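Side-chain contacts in oligopeptide-binding protein oppA (Lactococcus lactis, PDB 3DRF), which binds oligopeptides in a voluminous cavity and serves the OppABCDF ABC transporter in the uptake of peptides longer than three residues: residues K117-E120 against F121-T125; H311-A314 against K315-I318; S480-D483 against L484-A488. All coordinates share one frame; numbering follows the deposited sequence.

Contact 1: K117-E120 against F121-T125; sequences KDYE and FTYET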
loop_
_atom_site.group_PDB
_atom_site.type_symbol
_atom_site.label_atom_id
_atom_site.label_comp_id
_atom_site.label_asym_id
_atom_site.label_seq_id
_atom_site.Cartn_x
_atom_site.Cartn_y
_atom_site.Cartn_z
ATOM N N LYS A 117 -19.468 -1.508 18.326
ATOM C CA LYS A 117 -19.357 -2.802 17.660
ATOM C C LYS A 117 -18.876 -2.719 16.178
ATOM O O LYS A 117 -18.158 -3.562 15.735
ATOM C CB LYS A 117 -20.719 -3.527 17.726
ATOM C CG LYS A 117 -20.800 -4.882 16.946
ATOM C CD LYS A 117 -19.714 -5.901 17.431
ATOM C CE LYS A 117 -19.887 -7.237 16.616
ATOM N NZ LYS A 117 -18.795 -8.200 17.077
ATOM N N ASP A 118 -19.280 -1.655 15.461
ATOM C CA ASP A 118 -18.803 -1.431 14.064
ATOM C C ASP A 118 -17.272 -1.283 13.995
ATOM O O ASP A 118 -16.679 -1.642 13.063
ATOM C CB ASP A 118 -19.499 -0.189 13.480
ATOM C CG ASP A 118 -21.008 -0.370 13.318
ATOM O OD1 ASP A 118 -21.444 -1.497 13.179
ATOM O OD2 ASP A 118 -21.674 0.617 13.364
ATOM N N TYR A 119 -16.722 -0.640 15.019
ATOM C CA TYR A 119 -15.244 -0.499 15.100
ATOM C C TYR A 119 -14.513 -1.836 15.397
ATOM O O TYR A 119 -13.587 -2.177 14.755
ATOM C CB TYR A 119 -14.925 0.583 16.151
ATOM C CG TYR A 119 -13.420 0.797 16.248
ATOM C CD1 TYR A 119 -12.661 1.297 15.159
ATOM C CD2 TYR A 119 -12.749 0.438 17.395
ATOM C CE1 TYR A 119 -11.268 1.459 15.263
ATOM C CE2 TYR A 119 -11.362 0.597 17.512
ATOM C CZ TYR A 119 -10.634 1.088 16.436
ATOM O OH TYR A 119 -9.255 1.245 16.552
ATOM N N GLU A 120 -14.994 -2.546 16.408
ATOM C CA GLU A 120 -14.469 -3.886 16.703
ATOM C C GLU A 120 -14.639 -4.817 15.490
ATOM O O GLU A 120 -13.784 -5.621 15.208
ATOM C CB GLU A 120 -15.202 -4.449 17.970
ATOM C CG GLU A 120 -14.713 -5.869 18.336
ATOM C CD GLU A 120 -15.415 -7.021 17.571
ATOM O OE1 GLU A 120 -16.400 -6.811 16.917
ATOM O OE2 GLU A 120 -14.880 -8.127 17.725
ATOM N N PHE A 121 -15.748 -4.666 14.761
ATOM C CA PHE A 121 -15.991 -5.593 13.626
ATOM C C PHE A 121 -14.917 -5.476 12.511
ATOM O O PHE A 121 -14.563 -6.465 11.951
ATOM C CB PHE A 121 -17.436 -5.415 13.063
ATOM C CG PHE A 121 -17.815 -6.485 12.065
ATOM C CD1 PHE A 121 -18.294 -6.133 10.824
ATOM C CD2 PHE A 121 -17.676 -7.824 12.376
ATOM C CE1 PHE A 121 -18.649 -7.093 9.914
ATOM C CE2 PHE A 121 -18.049 -8.834 11.430
ATOM C CZ PHE A 121 -18.504 -8.429 10.210
ATOM N N THR A 122 -14.382 -4.264 12.295
ATOM C CA THR A 122 -13.207 -4.083 11.389
ATOM C C THR A 122 -12.078 -5.113 11.761
ATOM O O THR A 122 -11.508 -5.748 10.921
ATOM C CB THR A 122 -12.662 -2.685 11.586
ATOM O OG1 THR A 122 -13.692 -1.755 11.116
ATOM C CG2 THR A 122 -11.359 -2.498 10.770
ATOM N N TYR A 123 -11.805 -5.257 13.060
ATOM C CA TYR A 123 -10.724 -6.173 13.511
ATOM C C TYR A 123 -11.055 -7.623 13.130
ATOM O O TYR A 123 -10.193 -8.318 12.753
ATOM C CB TYR A 123 -10.516 -6.079 15.013
ATOM C CG TYR A 123 -9.835 -4.753 15.440
ATOM C CD1 TYR A 123 -10.589 -3.585 15.636
ATOM C CD2 TYR A 123 -8.448 -4.646 15.575
ATOM C CE1 TYR A 123 -9.998 -2.373 16.028
ATOM C CE2 TYR A 123 -7.834 -3.410 15.965
ATOM C CZ TYR A 123 -8.621 -2.315 16.221
ATOM O OH TYR A 123 -7.992 -1.138 16.583
ATOM N N GLU A 124 -12.318 -8.015 13.241
ATOM C CA GLU A 124 -12.712 -9.358 12.879
ATOM C C GLU A 124 -12.547 -9.577 11.387
ATOM O O GLU A 124 -12.169 -10.609 10.973
ATOM C CB GLU A 124 -14.185 -9.638 13.266
ATOM C CG GLU A 124 -14.434 -9.557 14.845
ATOM C CD GLU A 124 -15.798 -10.017 15.265
ATOM O OE1 GLU A 124 -16.472 -10.512 14.425
ATOM O OE2 GLU A 124 -16.153 -9.805 16.413
ATOM N N THR A 125 -12.835 -8.556 10.577
ATOM C CA THR A 125 -12.695 -8.742 9.113
ATOM C C THR A 125 -11.265 -9.078 8.688
ATOM O O THR A 125 -11.095 -9.714 7.716
ATOM C CB THR A 125 -13.242 -7.575 8.269
ATOM O OG1 THR A 125 -12.402 -6.398 8.420
ATOM C CG2 THR A 125 -14.702 -7.252 8.597
HETATM O O HOH W 1 -19.078 -10.485 15.341
#
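Tyr-119 and Tyr-123 stand one turn apart on helix 116-127 and form a T-shaped (edge-to-face) stack, a clear case of i to i+4 pairing along a helix. The edge of Tyr-123 is turned into the face of Tyr-119, with the planes at 84° and CE1 of Tyr-123 lying 3.5 Å from CZ of Tyr-119. The two rings reach each other from different rotamers: CG of Tyr-119 is anti to its backbone N (chi1 -178°), whereas CG of Tyr-123 lies beside its own N (chi1 -72°). At their far ends OH of Tyr-123 donates to OH of Tyr-119 across 2.7 Å; OH of Tyr-123 also takes N of Leu-191, and OH of Tyr-119 bonds to O of the same residue. A phenylalanine replacing Tyr-123 would probably leave the OH of Tyr-119 without this donor and the N-H of Leu-191 without its acceptor.

Another flank of the helix carries a salt-bridge network. NZ of Lys-117 meets OE1 of Glu-120 at 2.8 Å, from above the carboxylate plane, and reaches OE2 of Glu-124 more weakly at 3.2 Å. The two carboxylates are turned nearly perpendicular, yet OE2 of Glu-120 and OE2 of Glu-124 approach to 2.5 Å, so one acid probably carries a proton. A water closes the arrangement, donating to OE1 of Glu-124 at 2.8 Å and accepting from NZ of Lys-117.

Contact 2: H311-A314 against K315-I318; sequences HYDA and KNSI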
loop_
_atom_site.group_PDB
_atom_site.type_symbol
_atom_site.label_atom_id
_atom_site.label_comp_id
_atom_site.label_asym_id
_atom_site.label_seq_id
_atom_site.Cartn_x
_atom_site.Cartn_y
_atom_site.Cartn_z
ATOM N N HIS A 311 7.615 -19.436 1.081
ATOM C CA HIS A 311 6.154 -19.574 1.018
ATOM C C HIS A 311 5.512 -19.003 2.306
ATOM O O HIS A 311 6.200 -18.764 3.274
ATOM C CB HIS A 311 5.768 -21.056 0.750
ATOM C CG HIS A 311 5.827 -21.930 1.962
ATOM N ND1 HIS A 311 6.979 -22.576 2.371
ATOM C CD2 HIS A 311 4.845 -22.348 2.786
ATOM C CE1 HIS A 311 6.697 -23.297 3.435
ATOM N NE2 HIS A 311 5.416 -23.183 3.701
ATOM N N TYR A 312 4.189 -18.829 2.280
ATOM C CA TYR A 312 3.405 -18.389 3.454
ATOM C C TYR A 312 2.584 -19.561 3.986
ATOM O O TYR A 312 1.841 -20.178 3.257
ATOM C CB TYR A 312 2.514 -17.217 3.063
ATOM C CG TYR A 312 1.861 -16.603 4.282
ATOM C CD1 TYR A 312 2.563 -15.729 5.100
ATOM C CD2 TYR A 312 0.591 -16.937 4.637
ATOM C CE1 TYR A 312 1.974 -15.167 6.226
ATOM C CE2 TYR A 312 -0.029 -16.370 5.775
ATOM C CZ TYR A 312 0.686 -15.511 6.578
ATOM O OH TYR A 312 0.050 -14.978 7.681
ATOM N N ASP A 313 2.792 -19.853 5.249
ATOM C CA ASP A 313 2.094 -20.893 6.009
ATOM C C ASP A 313 0.898 -20.218 6.674
ATOM O O ASP A 313 1.029 -19.512 7.603
ATOM C CB ASP A 313 3.062 -21.473 7.064
ATOM C CG ASP A 313 2.422 -22.467 8.035
ATOM O OD1 ASP A 313 1.240 -22.605 8.111
ATOM O OD2 ASP A 313 3.214 -23.024 8.749
ATOM N N ALA A 314 -0.274 -20.460 6.090
ATOM C CA ALA A 314 -1.522 -19.852 6.554
ATOM C C ALA A 314 -1.971 -20.410 7.904
ATOM O O ALA A 314 -2.424 -19.685 8.716
ATOM C CB ALA A 314 -2.633 -20.097 5.517
ATOM N N LYS A 315 -1.740 -21.674 8.126
ATOM C CA LYS A 315 -2.179 -22.307 9.385
ATOM C C LYS A 315 -1.509 -21.611 10.583
ATOM O O LYS A 315 -2.127 -21.270 11.531
ATOM C CB LYS A 315 -1.944 -23.826 9.329
ATOM C CG LYS A 315 -2.166 -24.507 10.676
ATOM C CD LYS A 315 -3.651 -24.610 10.986
ATOM C CE LYS A 315 -3.914 -25.648 12.103
ATOM N NZ LYS A 315 -3.381 -25.248 13.401
ATOM N N ASN A 316 -0.217 -21.362 10.459
ATOM C CA ASN A 316 0.559 -20.745 11.525
ATOM C C ASN A 316 0.839 -19.271 11.323
ATOM O O ASN A 316 1.537 -18.697 12.092
ATOM C CB ASN A 316 1.883 -21.519 11.696
ATOM C CG ASN A 316 1.638 -22.978 12.124
ATOM O OD1 ASN A 316 1.028 -23.214 13.120
ATOM N ND2 ASN A 316 1.990 -23.889 11.279
ATOM N N SER A 317 0.287 -18.709 10.261
ATOM C CA SER A 317 0.462 -17.279 9.898
ATOM C C SER A 317 1.906 -16.837 9.973
ATOM O O SER A 317 2.262 -15.978 10.698
ATOM C CB SER A 317 -0.426 -16.383 10.783
ATOM O OG SER A 317 -1.761 -16.690 10.540
ATOM N N ILE A 318 2.710 -17.472 9.156
ATOM C CA ILE A 318 4.171 -17.246 9.137
ATOM C C ILE A 318 4.798 -17.467 7.742
ATOM O O ILE A 318 4.537 -18.433 7.067
ATOM C CB ILE A 318 4.862 -18.138 10.257
ATOM C CG1 ILE A 318 6.383 -17.880 10.431
ATOM C CG2 ILE A 318 4.674 -19.657 9.953
ATOM C CD1 ILE A 318 7.094 -18.837 11.460
#
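Asp-313 and Ile-318 close a beta-hairpin in which the antiparallel strands 311-313 and 318-320 are joined by the short loop 314-317. The hairpin illustrates how a tight reversal is accommodated by a G1 beta bulge: Ser-317 and Ile-318 both face Asp-313, and Ser-317 takes up a left-handed backbone conformation.

The backbone bonds come first. Asp-313 and Ile-318 are a hydrogen-bonded pair, N of Asp-313 giving to O of Ile-318 at 2.9 Å and N of Ile-318 returning to O of Asp-313 at 3.1 Å. Within the loop, N of Ser-317 makes a weak bond to O of Ala-314.

A second group belongs to the Asp-313 carboxylate, whose two oxygens both grip Asn-316. OD1 takes the backbone N of Asn-316 at 3.0 Å from well above the carboxylate plane, while OD2 takes ND2 on its syn side, somewhat out of the plane. With CG anti to the backbone N (chi1 174°), the acid reaches forward over the turn, and these two bonds limit its rotation.

Van der Waals packing makes up the third group. CG2 of Ile-318 rests against CB of Asp-313 at 3.8 Å, on the face of the hairpin that these two side chains share. The Tyr-312 ring passes obliquely by the backbone of Ser-317 and Ile-318, its OH 3.2 Å from CA of Ser-317.

Two hydroxyls bond beyond the hairpin: OH of Tyr-312 to O of Ala-488, OG of Ser-317 to NE2 of His-150.

The amide of Asn-316 stands 76° from the carboxylate plane, yet OD2 of Asp-313 lies almost exactly in that amide plane, 2.9 Å from ND2, in a nearly straight N-H...O hydrogen bond.

Contact 3: S480-D483 against L484-A488; sequences SQQD and LFSAA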
loop_
_atom_site.group_PDB
_atom_site.type_symbol
_atom_site.label_atom_id
_atom_site.label_comp_id
_atom_site.label_asym_id
_atom_site.label_seq_id
_atom_site.Cartn_x
_atom_site.Cartn_y
_atom_site.Cartn_z
ATOM N N SER A 480 7.013 3.027 10.016
ATOM C CA SER A 480 7.244 1.602 10.325
ATOM C C SER A 480 6.741 0.706 9.176
ATOM O O SER A 480 5.689 0.904 8.648
ATOM C CB SER A 480 6.534 1.239 11.638
ATOM O OG SER A 480 6.888 -0.120 11.933
ATOM N N GLN A 481 7.566 -0.263 8.842
ATOM C CA GLN A 481 7.262 -1.218 7.768
ATOM C C GLN A 481 6.951 -2.633 8.265
ATOM O O GLN A 481 7.022 -3.552 7.532
ATOM C CB GLN A 481 8.359 -1.219 6.688
ATOM C CG GLN A 481 8.477 0.232 6.091
ATOM C CD GLN A 481 9.408 0.276 4.887
ATOM O OE1 GLN A 481 10.298 -0.550 4.719
ATOM N NE2 GLN A 481 9.205 1.262 4.061
ATOM N N GLN A 482 6.538 -2.754 9.524
ATOM C CA GLN A 482 5.987 -4.030 10.040
ATOM C C GLN A 482 4.920 -4.583 9.135
ATOM O O GLN A 482 4.877 -5.753 8.962
ATOM C CB GLN A 482 5.350 -3.840 11.451
ATOM C CG GLN A 482 6.405 -3.492 12.580
ATOM C CD GLN A 482 7.053 -4.756 13.167
ATOM O OE1 GLN A 482 6.964 -5.795 12.638
ATOM N NE2 GLN A 482 7.751 -4.598 14.264
ATOM N N ASP A 483 4.069 -3.717 8.569
ATOM C CA ASP A 483 2.903 -4.230 7.829
ATOM C C ASP A 483 3.270 -4.608 6.369
ATOM O O ASP A 483 2.484 -5.142 5.685
ATOM C CB ASP A 483 1.741 -3.218 7.936
ATOM C CG ASP A 483 1.153 -3.129 9.376
ATOM O OD1 ASP A 483 1.511 -3.885 10.208
ATOM O OD2 ASP A 483 0.310 -2.272 9.509
ATOM N N LEU A 484 4.495 -4.358 5.967
ATOM C CA LEU A 484 5.057 -4.869 4.695
ATOM C C LEU A 484 5.900 -6.144 4.861
ATOM O O LEU A 484 5.908 -6.970 3.990
ATOM C CB LEU A 484 5.942 -3.794 4.071
ATOM C CG LEU A 484 5.293 -2.452 3.676
ATOM C CD1 LEU A 484 6.313 -1.615 2.922
ATOM C CD2 LEU A 484 4.028 -2.621 2.783
ATOM N N PHE A 485 6.638 -6.251 5.958
ATOM C CA PHE A 485 7.710 -7.267 6.056
ATOM C C PHE A 485 7.680 -8.174 7.299
ATOM O O PHE A 485 8.428 -9.082 7.371
ATOM C CB PHE A 485 9.064 -6.586 5.979
ATOM C CG PHE A 485 9.306 -5.907 4.642
ATOM C CD1 PHE A 485 9.313 -6.623 3.452
ATOM C CD2 PHE A 485 9.494 -4.558 4.619
ATOM C CE1 PHE A 485 9.497 -5.982 2.251
ATOM C CE2 PHE A 485 9.693 -3.858 3.387
ATOM C CZ PHE A 485 9.689 -4.572 2.218
ATOM N N SER A 486 6.798 -7.929 8.247
ATOM C CA SER A 486 6.794 -8.786 9.459
ATOM C C SER A 486 6.501 -10.253 9.082
ATOM O O SER A 486 5.818 -10.561 8.144
ATOM C CB SER A 486 5.833 -8.254 10.557
ATOM O OG SER A 486 4.450 -8.351 10.174
ATOM N N ALA A 487 7.047 -11.128 9.910
ATOM C CA ALA A 487 7.012 -12.551 9.668
ATOM C C ALA A 487 5.582 -13.091 9.447
ATOM O O ALA A 487 5.418 -13.980 8.691
ATOM C CB ALA A 487 7.691 -13.286 10.825
ATOM N N ALA A 488 4.611 -12.520 10.160
ATOM C CA ALA A 488 3.214 -12.992 10.034
ATOM C C ALA A 488 2.414 -12.402 8.862
ATOM O O ALA A 488 1.329 -12.815 8.644
ATOM C CB ALA A 488 2.459 -12.684 11.328
#
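Gln-481, at the N-cap position of the short helix 482-485, touches both Leu-484 and Phe-485. Its carbonyl O accepts two backbone bonds: N of Leu-484 at 3.1 Å comes from above the carbonyl plane, and N of Phe-485, equally distant at 3.1 Å, approaches nearly along the C=O axis. The extended side chain runs beside that of Phe-485, pointing the same way. It brings OE1 to the edge of the ring, in its plane and 3.6 Å from CE2, while CD packs on CD1 of Leu-484 at 4.1 Å. Bonds through OE1 to OH of Tyr-526 and through NE2 to O of Leu-360 hold this amide in position.

Gln-482 offers its carbonyl O to Ser-486, the residue that leaves the helix. N and OG of Ser-486 reach that oxygen from opposite faces of its plane, OG at 2.9 Å. The serine hydroxyl can do so because it sits between its own N and carbonyl carbon (chi1 68°). OE1 of Gln-482 lies 3.4 Å from CB of Ser-486, and NE2 bonds to OD1 of Asn-506.

The carboxylate of Asp-483 finds its partners outside the segment, OD1 bonding to the hydroxyls of Thr-137 and Ser-139. Asp-483 and Leu-484 each pack on a polar side chain of the bound peptide, making this single helical turn part of the peptide-binding cavity of the closed, Venus-flytrap receptor.

Overall arrangement
Three local contacts illustrate how short-range chemistry follows place in the fold. Contacts 1 and 3 are buried and helical, contact 2 a surface hairpin. Contact 1 lies within the long helix 116-127 and combines aromatic stacking with charge pairing; contact 3, on a helix of barely one turn, relies on backbone carbonyls that each serve two donors. In contact 2 a carboxylate grips the turn instead. Contacts 2 and 3 touch directly, through Tyr-312 and Ala-488, and CB of Ala-488 also packs on O of Ser-317. Contact 1 stands apart, its centre about 23 Å from that of contact 2 and about 21 Å from that of contact 3.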